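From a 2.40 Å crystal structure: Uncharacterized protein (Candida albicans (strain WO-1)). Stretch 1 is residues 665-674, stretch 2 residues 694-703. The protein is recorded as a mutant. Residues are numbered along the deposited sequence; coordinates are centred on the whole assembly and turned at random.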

# COMPACT_ATOMS: atom_id res chain seq x y z
N ASN A 665 -23.71 -7.92 -10.92
CA ASN A 665 -24.07 -9.24 -11.44
C ASN A 665 -24.29 -9.20 -12.94
O ASN A 665 -23.89 -10.11 -13.67
CB ASN A 665 -25.33 -9.76 -10.75
CG ASN A 665 -25.15 -9.99 -9.27
OD1 ASN A 665 -24.03 -10.20 -8.77
ND2 ASN A 665 -26.26 -9.95 -8.54
N LEU A 666 -24.97 -8.15 -13.43
CA LEU A 666 -25.26 -8.03 -14.85
C LEU A 666 -23.97 -7.90 -15.65
O LEU A 666 -23.84 -8.50 -16.73
CB LEU A 666 -26.19 -6.84 -15.07
CG LEU A 666 -27.12 -6.79 -16.28
CD1 LEU A 666 -27.79 -8.13 -16.51
CD2 LEU A 666 -28.16 -5.71 -16.06
N THR A 667 -23.00 -7.15 -15.12
CA THR A 667 -21.69 -7.03 -15.75
C THR A 667 -21.02 -8.40 -15.84
O THR A 667 -20.40 -8.73 -16.85
CB THR A 667 -20.82 -6.03 -14.98
OG1 THR A 667 -21.44 -4.74 -14.96
CG2 THR A 667 -19.47 -5.88 -15.61
N ASN A 668 -21.18 -9.22 -14.80
CA ASN A 668 -20.57 -10.54 -14.80
C ASN A 668 -21.29 -11.48 -15.74
O ASN A 668 -20.66 -12.31 -16.41
CB ASN A 668 -20.54 -11.11 -13.39
CG ASN A 668 -19.40 -10.55 -12.55
OD1 ASN A 668 -18.37 -10.12 -13.09
ND2 ASN A 668 -19.58 -10.55 -11.24
N LEU A 669 -22.62 -11.35 -15.83
CA LEU A 669 -23.37 -12.09 -16.83
C LEU A 669 -22.93 -11.73 -18.24
O LEU A 669 -22.76 -12.62 -19.09
CB LEU A 669 -24.88 -11.85 -16.67
CG LEU A 669 -25.69 -12.66 -17.70
CD1 LEU A 669 -25.46 -14.17 -17.50
CD2 LEU A 669 -27.18 -12.35 -17.64
N VAL A 670 -22.74 -10.43 -18.52
CA VAL A 670 -22.35 -10.01 -19.87
C VAL A 670 -21.00 -10.62 -20.22
O VAL A 670 -20.80 -11.14 -21.33
CB VAL A 670 -22.31 -8.47 -19.99
CG1 VAL A 670 -21.65 -8.05 -21.29
CG2 VAL A 670 -23.69 -7.88 -19.94
N GLU A 671 -20.05 -10.55 -19.27
CA GLU A 671 -18.71 -11.10 -19.49
C GLU A 671 -18.78 -12.60 -19.72
O GLU A 671 -18.10 -13.14 -20.61
CB GLU A 671 -17.83 -10.76 -18.28
CG GLU A 671 -16.45 -11.41 -18.26
CD GLU A 671 -15.68 -11.13 -16.95
OE1 GLU A 671 -16.30 -11.17 -15.86
OE2 GLU A 671 -14.46 -10.88 -17.01
N PHE A 672 -19.62 -13.29 -18.94
CA PHE A 672 -19.77 -14.74 -19.11
C PHE A 672 -20.29 -15.08 -20.50
O PHE A 672 -19.86 -16.08 -21.10
CB PHE A 672 -20.70 -15.28 -18.03
CG PHE A 672 -21.13 -16.71 -18.25
CD1 PHE A 672 -22.26 -17.01 -19.01
CD2 PHE A 672 -20.41 -17.76 -17.70
CE1 PHE A 672 -22.66 -18.32 -19.22
CE2 PHE A 672 -20.80 -19.08 -17.90
CZ PHE A 672 -21.92 -19.36 -18.67
N ILE A 673 -21.21 -14.28 -21.03
CA ILE A 673 -21.75 -14.56 -22.36
C ILE A 673 -20.71 -14.28 -23.43
O ILE A 673 -20.61 -15.00 -24.43
CB ILE A 673 -23.04 -13.75 -22.59
CG1 ILE A 673 -24.11 -14.21 -21.61
CG2 ILE A 673 -23.53 -13.92 -24.02
CD1 ILE A 673 -25.25 -13.25 -21.53
N LYS A 674 -19.91 -13.22 -23.24
CA LYS A 674 -18.81 -12.97 -24.17
C LYS A 674 -17.85 -14.15 -24.21
O LYS A 674 -17.36 -14.53 -25.28
CB LYS A 674 -18.06 -11.69 -23.77
CG LYS A 674 -18.87 -10.40 -23.81
CD LYS A 674 -19.33 -10.06 -25.21
CE LYS A 674 -20.01 -8.71 -25.23
NZ LYS A 674 -20.45 -8.34 -26.61
N LEU A 694 -28.98 -20.06 -26.82
CA LEU A 694 -29.74 -19.82 -25.60
C LEU A 694 -29.53 -18.41 -25.06
O LEU A 694 -30.46 -17.83 -24.48
CB LEU A 694 -29.36 -20.85 -24.54
CG LEU A 694 -29.99 -22.23 -24.64
CD1 LEU A 694 -29.55 -23.10 -23.47
CD2 LEU A 694 -31.49 -22.09 -24.66
N VAL A 695 -28.32 -17.86 -25.23
CA VAL A 695 -28.03 -16.52 -24.70
C VAL A 695 -28.57 -15.41 -25.59
O VAL A 695 -28.67 -14.27 -25.13
CB VAL A 695 -26.52 -16.32 -24.49
CG1 VAL A 695 -25.94 -17.43 -23.59
CG2 VAL A 695 -25.79 -16.26 -25.82
N LYS A 696 -28.95 -15.73 -26.83
CA LYS A 696 -29.46 -14.74 -27.78
C LYS A 696 -30.59 -13.86 -27.25
O LYS A 696 -30.54 -12.64 -27.45
CB LYS A 696 -29.88 -15.45 -29.07
CG LYS A 696 -28.82 -15.46 -30.15
CD LYS A 696 -28.30 -14.04 -30.38
CE LYS A 696 -27.20 -13.98 -31.44
NZ LYS A 696 -26.67 -12.59 -31.60
N PRO A 697 -31.63 -14.38 -26.59
CA PRO A 697 -32.75 -13.51 -26.18
C PRO A 697 -32.54 -12.78 -24.85
O PRO A 697 -33.46 -12.06 -24.43
CB PRO A 697 -33.92 -14.50 -26.07
CG PRO A 697 -33.28 -15.77 -25.64
CD PRO A 697 -31.94 -15.81 -26.34
N PHE A 698 -31.38 -12.94 -24.20
CA PHE A 698 -31.17 -12.34 -22.89
C PHE A 698 -31.38 -10.84 -22.92
O PHE A 698 -32.05 -10.27 -22.05
CB PHE A 698 -29.75 -12.66 -22.38
CG PHE A 698 -29.58 -14.07 -21.87
CD1 PHE A 698 -30.62 -14.98 -21.91
CD2 PHE A 698 -28.37 -14.47 -21.35
CE1 PHE A 698 -30.44 -16.26 -21.43
CE2 PHE A 698 -28.19 -15.75 -20.87
CZ PHE A 698 -29.23 -16.64 -20.91
N GLY A 699 -30.80 -10.17 -23.92
CA GLY A 699 -30.89 -8.72 -23.98
C GLY A 699 -32.32 -8.25 -24.08
O GLY A 699 -32.75 -7.38 -23.32
N LYS A 700 -33.09 -8.85 -25.00
CA LYS A 700 -34.51 -8.54 -25.08
C LYS A 700 -35.22 -8.86 -23.76
O LYS A 700 -36.02 -8.06 -23.26
CB LYS A 700 -35.15 -9.32 -26.23
CG LYS A 700 -36.66 -9.21 -26.28
CD LYS A 700 -37.23 -9.98 -27.46
CE LYS A 700 -38.70 -9.64 -27.68
NZ LYS A 700 -39.30 -10.40 -28.83
N GLU A 701 -34.92 -10.02 -23.18
CA GLU A 701 -35.68 -10.47 -22.01
C GLU A 701 -35.37 -9.62 -20.78
O GLU A 701 -36.27 -9.35 -19.98
CB GLU A 701 -35.42 -11.96 -21.78
CG GLU A 701 -36.16 -12.84 -22.82
CD GLU A 701 -35.70 -14.30 -22.88
OE1 GLU A 701 -34.73 -14.67 -22.18
OE2 GLU A 701 -36.30 -15.10 -23.63
N PHE A 702 -34.12 -9.15 -20.63
CA PHE A 702 -33.78 -8.31 -19.48
C PHE A 702 -34.30 -6.87 -19.65
O PHE A 702 -34.74 -6.25 -18.68
CB PHE A 702 -32.26 -8.34 -19.21
CG PHE A 702 -31.82 -9.52 -18.36
CD1 PHE A 702 -31.60 -10.77 -18.93
CD2 PHE A 702 -31.68 -9.38 -16.99
CE1 PHE A 702 -31.22 -11.87 -18.14
CE2 PHE A 702 -31.31 -10.47 -16.19
CZ PHE A 702 -31.07 -11.72 -16.77
N LYS A 703 -34.26 -6.35 -20.88
CA LYS A 703 -34.87 -5.05 -21.15
C LYS A 703 -36.34 -5.02 -20.75
O LYS A 703 -36.80 -4.05 -20.13
CB LYS A 703 -34.71 -4.69 -22.62
CG LYS A 703 -33.27 -4.40 -23.00
CD LYS A 703 -33.07 -4.35 -24.51
CE LYS A 703 -31.60 -4.03 -24.83
NZ LYS A 703 -31.35 -3.96 -26.29

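The two stretches are held together by apolar side chains alone; no hydrogen bond passes between them. Helix 665-674 runs nearly antiparallel to helix 698-703, at 165°, and the axes come no closer than 12.9 Å, a separation that long side chains must bridge. The contact buries 261 Å² in total.

Ile673 contributes most, 60 Å². Its CA-to-CB bond points toward the other stretch, and its branched side chain meets two partners: CG2 lies 3.7 Å from Val695 CG2, while CD1, carried outward by a t chi2, reaches 3.4 Å from Phe698 CD2, at the edge of the ring and near its plane. The backbones are nearer here, with 7.0 Å between Ile673 CA and Val695 CA, so the short side chain of Val695 suffices.

Toward Leu666 the gap widens, to 9.7 Å between Leu666 CA and Phe702 CA, and Phe702, with 44 Å² of its surface covered by the other stretch, helps to fill it with its large ring. Leu669 CD2 sits 4.0 Å from Phe702 CZ and 4.4 Å from Phe698 CD2, linking the two aromatic residues. Leu666 starts sideways, yet its end turns nearer, bringing CD1 to 4.1 Å from Phe702 CD2. Phe698 and Phe702, one helical turn apart and joined by the Phe702 N to Phe698 O hydrogen bond (2.7 Å), thus present both rings to the same helix.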